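Local coordinates for putative MCP-type signal transduction protein (Campylobacter jejuni subsp. jejuni serotype O:2, PDB 4WY9) that probably senses chemical signals in the periplasm as the tandem-PAS sensory domain of the chemoreceptor Tlp1, perhaps recognising ligands indirectly, to guide chemotaxis, at residues 76-81 against 184-189; 48-53 against 175-180; 36-41 against 166-171. All coordinates share one frame; numbering follows the deposited sequence.

Interaction 1: 76-81 against 184-189; sequences SNFTYL and GMTLDF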
loop_
_atom_site.group_PDB
_atom_site.type_symbol
_atom_site.label_atom_id
_atom_site.label_comp_id
_atom_site.label_asym_id
_atom_site.label_seq_id
_atom_site.Cartn_x
_atom_site.Cartn_y
_atom_site.Cartn_z
ATOM N N SER A 76 6.103 6.824 -2.306
ATOM C CA SER A 76 4.749 7.235 -2.696
ATOM C C SER A 76 4.778 7.770 -4.125
ATOM O O SER A 76 5.557 8.624 -4.493
ATOM C CB SER A 76 4.199 8.291 -1.766
ATOM O OG SER A 76 5.040 9.428 -1.716
ATOM N N ASN A 77 3.952 7.188 -4.946
ATOM C CA ASN A 77 3.804 7.583 -6.324
ATOM C C ASN A 77 2.883 8.754 -6.435
ATOM O O ASN A 77 3.018 9.593 -7.373
ATOM C CB ASN A 77 3.354 6.343 -7.132
ATOM C CG ASN A 77 4.366 5.186 -7.034
ATOM O OD1 ASN A 77 4.305 4.282 -6.097
ATOM N ND2 ASN A 77 5.262 5.148 -8.008
ATOM N N PHE A 78 1.918 8.841 -5.515
ATOM C CA PHE A 78 1.035 9.982 -5.473
ATOM C C PHE A 78 0.813 10.450 -4.053
ATOM O O PHE A 78 0.852 9.666 -3.098
ATOM C CB PHE A 78 -0.320 9.629 -6.115
ATOM C CG PHE A 78 -0.214 9.166 -7.539
ATOM C CD1 PHE A 78 -0.252 10.083 -8.600
ATOM C CD2 PHE A 78 -0.008 7.810 -7.852
ATOM C CE1 PHE A 78 -0.119 9.657 -9.899
ATOM C CE2 PHE A 78 0.087 7.398 -9.170
ATOM C CZ PHE A 78 0.028 8.317 -10.186
ATOM N N THR A 79 0.518 11.740 -3.925
ATOM C CA THR A 79 0.197 12.356 -2.653
ATOM C C THR A 79 -1.054 13.186 -2.869
ATOM O O THR A 79 -1.214 13.796 -3.925
ATOM C CB THR A 79 1.379 13.237 -2.145
ATOM O OG1 THR A 79 2.508 12.367 -1.785
ATOM C CG2 THR A 79 0.972 14.098 -0.976
ATOM N N TYR A 80 -1.957 13.175 -1.910
ATOM C CA TYR A 80 -3.199 13.959 -2.057
ATOM C C TYR A 80 -3.666 14.585 -0.782
ATOM O O TYR A 80 -3.562 13.998 0.301
ATOM C CB TYR A 80 -4.322 13.103 -2.658
ATOM C CG TYR A 80 -4.459 11.732 -2.038
ATOM C CD1 TYR A 80 -5.247 11.522 -0.896
ATOM C CD2 TYR A 80 -3.796 10.635 -2.576
ATOM C CE1 TYR A 80 -5.371 10.272 -0.359
ATOM C CE2 TYR A 80 -3.906 9.373 -2.010
ATOM C CZ TYR A 80 -4.694 9.204 -0.903
ATOM O OH TYR A 80 -4.822 7.931 -0.330
ATOM N N LEU A 81 -4.215 15.795 -0.913
ATOM C CA LEU A 81 -4.933 16.478 0.137
ATOM C C LEU A 81 -6.347 16.707 -0.326
ATOM O O LEU A 81 -6.586 17.449 -1.285
ATOM C CB LEU A 81 -4.279 17.801 0.526
ATOM C CG LEU A 81 -5.029 18.567 1.621
ATOM C CD1 LEU A 81 -5.065 17.817 2.930
ATOM C CD2 LEU A 81 -4.409 19.935 1.838
ATOM N N GLY A 184 -3.172 11.897 2.239
ATOM C CA GLY A 184 -2.823 10.526 1.989
ATOM C C GLY A 184 -1.803 10.332 0.903
ATOM O O GLY A 184 -1.410 11.278 0.207
ATOM N N MET A 185 -1.393 9.081 0.747
ATOM C CA MET A 185 -0.405 8.677 -0.209
ATOM C C MET A 185 -0.806 7.373 -0.895
ATOM O O MET A 185 -1.465 6.533 -0.260
ATOM C CB MET A 185 0.955 8.458 0.449
ATOM C CG MET A 185 1.462 9.629 1.229
ATOM S SD MET A 185 2.718 9.006 2.342
ATOM C CE MET A 185 3.327 10.445 3.095
ATOM N N THR A 186 -0.364 7.203 -2.124
ATOM C CA THR A 186 -0.585 5.994 -2.887
ATOM C C THR A 186 0.728 5.350 -3.227
ATOM O O THR A 186 1.587 6.005 -3.812
ATOM C CB THR A 186 -1.368 6.254 -4.196
ATOM O OG1 THR A 186 -2.559 6.961 -3.919
ATOM C CG2 THR A 186 -1.685 4.969 -4.895
ATOM N N LEU A 187 0.866 4.056 -2.903
ATOM C CA LEU A 187 1.983 3.236 -3.331
ATOM C C LEU A 187 1.543 2.381 -4.506
ATOM O O LEU A 187 0.539 1.674 -4.413
ATOM C CB LEU A 187 2.472 2.354 -2.191
ATOM C CG LEU A 187 3.525 1.287 -2.486
ATOM C CD1 LEU A 187 4.815 1.884 -2.947
ATOM C CD2 LEU A 187 3.736 0.430 -1.234
ATOM N N ASP A 188 2.267 2.486 -5.613
ATOM C CA ASP A 188 2.081 1.621 -6.769
ATOM C C ASP A 188 2.875 0.340 -6.551
ATOM O O ASP A 188 4.093 0.379 -6.415
ATOM C CB ASP A 188 2.523 2.346 -8.036
ATOM C CG ASP A 188 2.334 1.551 -9.313
ATOM O OD1 ASP A 188 2.189 0.311 -9.286
ATOM O OD2 ASP A 188 2.373 2.186 -10.387
ATOM N N PHE A 189 2.204 -0.814 -6.517
ATOM C CA PHE A 189 2.902 -2.049 -6.208
ATOM C C PHE A 189 3.942 -2.446 -7.255
ATOM O O PHE A 189 4.760 -3.321 -6.990
ATOM C CB PHE A 189 1.918 -3.193 -5.975
ATOM C CG PHE A 189 1.287 -3.156 -4.596
ATOM C CD1 PHE A 189 2.078 -3.312 -3.455
ATOM C CD2 PHE A 189 -0.069 -2.943 -4.433
ATOM C CE1 PHE A 189 1.542 -3.288 -2.200
ATOM C CE2 PHE A 189 -0.619 -2.910 -3.162
ATOM C CZ PHE A 189 0.174 -3.074 -2.045
#
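N77 and F78 share one acceptor across this antiparallel pairing, the carbonyl of T186. The stronger bond comes from N77 N, 2.9 Å from T186 O and nearly in line with the C=O bond; F78 N adds a weak one, 3.3 Å from the same T186 O. Two successive residues facing one on the partner strand make a classic beta bulge. Beyond it the ladder is regular: T186 N returns a bond to F78 O, and Y80 and G184 exchange a reciprocal N-to-O pair.

On the other side of the bulge a side chain continues the backbone's work. N77 has its CG beside the backbone N (chi1 -59°), directed toward D188. From there N77 OD1 accepts a bond from D188 N at 2.8 Å, nearly straight although the donor stands above the amide carbonyl plane. N77 ND2 bonds to D191 OD2, while D188 OD1 caps S190 N, so the bulge is tied to the start of helix 190-196.

Around these bonds each face packs differently. The Y80 ring, its CG set between backbone N and carbonyl carbon (chi1 46°), lies back over G184: the glycine C sits above the ring centre, and its CA makes a CH-pi contact 3.9 Å from the Y80 ring centroid. T186 OG1 comes in at the ring edge, 3.4 Å from Y80 CE2; Y80 OH and T186 OG1 both hydrogen-bond to N167 OD1. F78 and T186 meet CB to CB at 4.0 Å, while F163 meets the F78 ring. On the reverse face, S76 CB touches M185 CB at 3.9 Å, and F70 of helix 59-70 packs against S76, T79 and M185. A bulged antiparallel pair within a central sheet covered by helices fits the PAS-like fold of a PDC (Cache) sensor domain.

Interaction 2: 48-53 against 175-180; sequences MFRSTS and RKNQVV
The side chains of R50 and R175 cross at about a right angle, at the end of helix 8-51. R175 NE makes a weak, bent hydrogen bond to R50 O at 3.3 Å, and the aliphatic part of R175 runs past the same oxygen, with R175 CB 3.4 Å from R50 O. The two guanidinium groups approach without stacking flat: R50 NH2 lies over one face of the R175 group, offset toward its rim and 3.7 Å from R175 NH2, with the planes 47° apart.

Water supplies the better polar links. One molecule donates to F49 O at 3.0 Å and accepts from R175 N at 2.8 Å, joining two backbones too far apart to bond directly. Another accepts from R50 NH1 at 2.9 Å and donates to N177 OD1. The R50 and N177 planar groups are nearly coplanar, 12° apart, with the water at the edge of the R50 group, in its plane.

Underneath, F49 CD2 touches V180 CG2 at 3.7 Å, an apolar contact that I172 and I62 extend into the body of the domain. Y143 packs on both R50 and N177. The loop is shaped from within by D174, whose OD1 accepts from the backbone N of K176 and of Q178, and the helix end by T52 OG1, which donates to M48 O. The arginines thus bury most of the surface, water makes the clear polar links, and F49 and V180 add the apolar contact. Two like charges lie close together, one over the face of the other, their repulsion probably eased by surrounding water.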
loop_
_atom_site.group_PDB
_atom_site.type_symbol
_atom_site.label_atom_id
_atom_site.label_comp_id
_atom_site.label_asym_id
_atom_site.label_seq_id
_atom_site.Cartn_x
_atom_site.Cartn_y
_atom_site.Cartn_z
ATOM N N MET A 48 -1.940 23.804 11.485
ATOM C CA MET A 48 -2.390 24.941 10.690
ATOM C C MET A 48 -3.887 25.134 10.811
ATOM O O MET A 48 -4.371 26.251 11.020
ATOM C CB MET A 48 -1.984 24.781 9.234
ATOM C CG MET A 48 -2.623 25.827 8.321
ATOM S SD MET A 48 -2.325 25.488 6.582
ATOM C CE MET A 48 -0.629 25.950 6.464
ATOM N N PHE A 49 -4.663 24.071 10.609
ATOM C CA PHE A 49 -6.120 24.208 10.547
ATOM C C PHE A 49 -6.705 24.438 11.928
ATOM O O PHE A 49 -7.803 24.969 12.074
ATOM C CB PHE A 49 -6.766 22.998 9.845
ATOM C CG PHE A 49 -6.739 23.063 8.349
ATOM C CD1 PHE A 49 -5.574 22.835 7.626
ATOM C CD2 PHE A 49 -7.883 23.394 7.626
ATOM C CE1 PHE A 49 -5.549 22.925 6.239
ATOM C CE2 PHE A 49 -7.853 23.477 6.241
ATOM C CZ PHE A 49 -6.695 23.227 5.550
ATOM N N ARG A 50 -5.951 24.109 12.981
ATOM C CA ARG A 50 -6.369 24.448 14.344
ATOM C C ARG A 50 -6.056 25.910 14.697
ATOM O O ARG A 50 -6.769 26.522 15.487
ATOM C CB ARG A 50 -5.706 23.527 15.372
ATOM C CG ARG A 50 -6.288 22.129 15.443
ATOM C CD ARG A 50 -5.563 21.284 16.504
ATOM N NE ARG A 50 -5.330 21.990 17.778
ATOM C CZ ARG A 50 -6.236 22.121 18.734
ATOM N NH1 ARG A 50 -7.366 21.450 18.690
ATOM N NH2 ARG A 50 -5.988 22.923 19.790
ATOM N N SER A 51 -4.962 26.452 14.155
ATOM C CA SER A 51 -4.478 27.762 14.554
ATOM C C SER A 51 -4.893 28.882 13.605
ATOM O O SER A 51 -4.724 30.049 13.915
ATOM C CB SER A 51 -2.967 27.753 14.690
ATOM O OG SER A 51 -2.406 27.609 13.429
ATOM N N THR A 52 -5.435 28.535 12.435
ATOM C CA THR A 52 -5.704 29.511 11.389
ATOM C C THR A 52 -7.184 29.527 11.104
ATOM O O THR A 52 -7.774 28.502 10.801
ATOM C CB THR A 52 -4.942 29.155 10.101
ATOM O OG1 THR A 52 -3.543 28.938 10.408
ATOM C CG2 THR A 52 -5.064 30.261 9.088
ATOM N N SER A 53 -7.782 30.712 11.170
ATOM C CA SER A 53 -9.162 30.837 10.826
ATOM C C SER A 53 -9.378 30.477 9.369
ATOM O O SER A 53 -8.479 30.644 8.540
ATOM C CB SER A 53 -9.646 32.261 11.112
ATOM O OG SER A 53 -9.147 33.153 10.129
ATOM N N ARG A 175 -9.951 23.386 14.897
ATOM C CA ARG A 175 -9.967 23.663 16.341
ATOM C C ARG A 175 -11.276 23.190 16.989
ATOM O O ARG A 175 -11.361 23.023 18.226
ATOM C CB ARG A 175 -9.702 25.134 16.593
ATOM C CG ARG A 175 -9.428 25.472 18.026
ATOM C CD ARG A 175 -8.854 26.880 18.182
ATOM N NE ARG A 175 -7.469 26.816 18.656
ATOM C CZ ARG A 175 -7.131 26.618 19.929
ATOM N NH1 ARG A 175 -8.088 26.474 20.841
ATOM N NH2 ARG A 175 -5.851 26.588 20.307
ATOM N N LYS A 176 -12.291 22.892 16.184
ATOM C CA LYS A 176 -13.530 22.353 16.738
ATOM C C LYS A 176 -13.454 20.821 16.773
ATOM O O LYS A 176 -14.466 20.151 16.998
ATOM C CB LYS A 176 -14.734 22.827 15.919
ATOM C CG LYS A 176 -14.860 24.370 15.941
ATOM C CD LYS A 176 -16.072 24.849 15.200
ATOM C CE LYS A 176 -17.170 25.204 16.175
ATOM N NZ LYS A 176 -16.948 26.354 17.097
ATOM N N ASN A 177 -12.260 20.287 16.561
ATOM C CA ASN A 177 -12.002 18.847 16.666
ATOM C C ASN A 177 -12.747 18.060 15.627
ATOM O O ASN A 177 -13.060 16.888 15.844
ATOM C CB ASN A 177 -12.356 18.294 18.056
ATOM C CG ASN A 177 -11.803 19.139 19.180
ATOM O OD1 ASN A 177 -10.612 19.508 19.190
ATOM N ND2 ASN A 177 -12.653 19.519 20.087
ATOM N N GLN A 178 -13.032 18.697 14.487
ATOM C CA GLN A 178 -13.759 18.078 13.396
ATOM C C GLN A 178 -12.810 17.722 12.265
ATOM O O GLN A 178 -11.869 18.462 11.992
ATOM C CB GLN A 178 -14.826 18.993 12.831
ATOM C CG GLN A 178 -15.840 19.410 13.871
ATOM C CD GLN A 178 -17.090 18.518 13.928
ATOM O OE1 GLN A 178 -17.009 17.297 13.708
ATOM N NE2 GLN A 178 -18.235 19.101 14.247
ATOM N N VAL A 179 -13.092 16.632 11.561
ATOM C CA VAL A 179 -12.347 16.291 10.378
ATOM C C VAL A 179 -12.651 17.312 9.290
ATOM O O VAL A 179 -13.795 17.506 8.941
ATOM C CB VAL A 179 -12.652 14.861 9.872
ATOM C CG1 VAL A 179 -11.896 14.568 8.582
ATOM C CG2 VAL A 179 -12.315 13.820 10.909
ATOM N N VAL A 180 -11.619 17.943 8.762
ATOM C CA VAL A 180 -11.789 18.904 7.688
ATOM C C VAL A 180 -11.156 18.428 6.411
ATOM O O VAL A 180 -11.323 19.034 5.361
ATOM C CB VAL A 180 -11.219 20.304 8.072
ATOM C CG1 VAL A 180 -12.016 20.934 9.213
ATOM C CG2 VAL A 180 -9.743 20.283 8.339
HETATM O O HOH W 1 -10.317 25.800 13.512
HETATM O O HOH W 2 -8.604 19.484 17.013
#

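Interaction 3: 36-41 against 166-171; sequences ALNKSI and VNVAIP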
loop_
_atom_site.group_PDB
_atom_site.type_symbol
_atom_site.label_atom_id
_atom_site.label_comp_id
_atom_site.label_asym_id
_atom_site.label_seq_id
_atom_site.Cartn_x
_atom_site.Cartn_y
_atom_site.Cartn_z
ATOM N N ALA A 36 5.665 7.542 8.121
ATOM C CA ALA A 36 6.312 8.602 8.876
ATOM C C ALA A 36 6.152 9.953 8.170
ATOM O O ALA A 36 5.948 10.986 8.816
ATOM C CB ALA A 36 7.761 8.278 9.121
ATOM N N LEU A 37 6.254 9.956 6.841
ATOM C CA LEU A 37 6.078 11.207 6.110
ATOM C C LEU A 37 4.621 11.669 6.250
ATOM O O LEU A 37 4.333 12.840 6.431
ATOM C CB LEU A 37 6.486 11.078 4.649
ATOM C CG LEU A 37 7.953 10.866 4.344
ATOM C CD1 LEU A 37 8.156 10.946 2.851
ATOM C CD2 LEU A 37 8.785 11.895 5.049
ATOM N N ASN A 38 3.673 10.746 6.088
ATOM C CA ASN A 38 2.264 11.127 6.158
ATOM C C ASN A 38 1.958 11.709 7.509
ATOM O O ASN A 38 1.191 12.666 7.624
ATOM C CB ASN A 38 1.400 9.910 5.878
ATOM C CG ASN A 38 0.045 10.211 5.301
ATOM O OD1 ASN A 38 -0.324 11.305 5.057
ATOM N ND2 ASN A 38 -0.690 9.164 5.136
ATOM N N LYS A 39 2.485 11.100 8.567
ATOM C CA LYS A 39 2.263 11.603 9.927
ATOM C C LYS A 39 2.840 12.988 10.106
ATOM O O LYS A 39 2.247 13.838 10.766
ATOM C CB LYS A 39 2.862 10.661 10.987
ATOM C CG LYS A 39 2.047 9.418 11.256
ATOM C CD LYS A 39 2.763 8.543 12.290
ATOM C CE LYS A 39 1.858 7.469 12.795
ATOM N NZ LYS A 39 0.730 7.974 13.658
ATOM N N SER A 40 3.993 13.223 9.503
ATOM C CA SER A 40 4.641 14.540 9.616
ATOM C C SER A 40 3.706 15.590 9.020
ATOM O O SER A 40 3.406 16.615 9.666
ATOM C CB SER A 40 6.001 14.541 8.903
ATOM O OG SER A 40 6.604 15.823 8.964
ATOM N N ILE A 41 3.238 15.363 7.810
ATOM C CA ILE A 41 2.441 16.365 7.105
ATOM C C ILE A 41 1.070 16.511 7.772
ATOM O O ILE A 41 0.551 17.613 7.906
ATOM C CB ILE A 41 2.323 16.098 5.599
ATOM C CG1 ILE A 41 1.447 17.145 4.933
ATOM C CG2 ILE A 41 1.810 14.761 5.330
ATOM C CD1 ILE A 41 1.749 17.345 3.486
ATOM N N VAL A 166 -1.901 0.540 -3.035
ATOM C CA VAL A 166 -2.448 0.610 -1.696
ATOM C C VAL A 166 -2.367 2.059 -1.210
ATOM O O VAL A 166 -1.427 2.783 -1.549
ATOM C CB VAL A 166 -1.742 -0.342 -0.719
ATOM C CG1 VAL A 166 -0.233 -0.010 -0.577
ATOM C CG2 VAL A 166 -2.413 -0.335 0.638
ATOM N N ASN A 167 -3.361 2.461 -0.432
ATOM C CA ASN A 167 -3.435 3.812 0.063
ATOM C C ASN A 167 -3.226 3.891 1.557
ATOM O O ASN A 167 -3.657 3.018 2.303
ATOM C CB ASN A 167 -4.763 4.443 -0.315
ATOM C CG ASN A 167 -4.855 4.714 -1.782
ATOM O OD1 ASN A 167 -4.436 5.783 -2.243
ATOM N ND2 ASN A 167 -5.323 3.743 -2.532
ATOM N N VAL A 168 -2.590 4.981 1.978
ATOM C CA VAL A 168 -2.282 5.274 3.357
ATOM C C VAL A 168 -2.789 6.683 3.594
ATOM O O VAL A 168 -2.454 7.558 2.796
ATOM C CB VAL A 168 -0.789 5.178 3.640
ATOM C CG1 VAL A 168 -0.463 5.540 5.044
ATOM C CG2 VAL A 168 -0.280 3.715 3.339
ATOM N N ALA A 169 -3.582 6.907 4.629
ATOM C CA ALA A 169 -4.199 8.221 4.823
ATOM C C ALA A 169 -4.465 8.551 6.271
ATOM O O ALA A 169 -4.652 7.661 7.115
ATOM C CB ALA A 169 -5.502 8.297 4.016
ATOM N N ILE A 170 -4.473 9.849 6.569
ATOM C CA ILE A 170 -4.661 10.360 7.926
ATOM C C ILE A 170 -5.585 11.575 7.882
ATOM O O ILE A 170 -5.456 12.422 6.979
ATOM C CB ILE A 170 -3.309 10.744 8.563
ATOM C CG1 ILE A 170 -2.346 9.556 8.556
ATOM C CG2 ILE A 170 -3.460 11.284 9.962
ATOM C CD1 ILE A 170 -0.973 9.888 9.083
ATOM N N PRO A 171 -6.525 11.694 8.838
ATOM C CA PRO A 171 -7.386 12.901 8.931
ATOM C C PRO A 171 -6.618 14.144 9.304
ATOM O O PRO A 171 -5.588 14.063 9.979
ATOM C CB PRO A 171 -8.367 12.548 10.038
ATOM C CG PRO A 171 -7.638 11.539 10.871
ATOM C CD PRO A 171 -6.866 10.716 9.868
#
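N38 and I170 meet where helix 36-41 runs 23° from the direction of strand 166-171, their axes approaching to 8.6 Å. Near alignment lets one turn of the helix follow two alternate residues of the strand, V168 and I170, both pointing at it, while A169 between them points to the other side.

N38 supplies most of the helix's side of the contact. Its CG stands anti to the backbone N (chi1 -153°), and the amide reaches down to the strand, where ND2 lies 3.3 Å from V168 O. The same nitrogen is 3.6 Å from V168 CG1 and 3.6 Å from A169 CA, so the amide end is set among backbone and methyl groups at once. V168 O is already engaged by the backbone of M185 on the neighbouring strand, and both I183 and M185 from that strand touch N38, fencing the buried amide from a second direction.

I170 answers by sliding past N38 in the opposite direction. An extended end (chi2 176°) carries its CD1 up to the helix backbone, 3.8 Å from N38 C and 3.7 Å from K39 N. There CD1 also meets K39 CG at 3.8 Å, the two side chains crossing at about a right angle; K39 thus contributes the aliphatic root of its chain to the apolar contact.

The helix is gripped elsewhere too: I41 faces helix 59-70, packing on I65, I66, T69 and F70. On the reverse of the sheet, helix 132-140 covers A169 through V133 and I137. A long N-terminal helix laid along a central antiparallel sheet, here with helix 132-140 on the far face, is characteristic of the PAS-like modules of periplasmic PDC (Cache) chemoreceptor domains.

Overall arrangement
Interaction 1 lies within the sheet; interactions 2 and 3 bring helix 8-51 against it. Interactions 1 and 3 lie close, their centres about 9 Å apart, and strands 163-173 and 179-188 join them: M185 N lies 2.8 Å from V168 O, and T186 OG1 lies 2.8 Å from N167 OD1, both probable hydrogen bonds. M185 also packs against helix 8-51, so the strand pair of interaction 1 feels the helix of interaction 3. Interaction 2 sits farther along that helix, its centre about 18 Å from interaction 3 and about 24 Å from interaction 1, at the loop linking the two strands. Buried packing thus gives way to a hydrated surface contact at the domain's end.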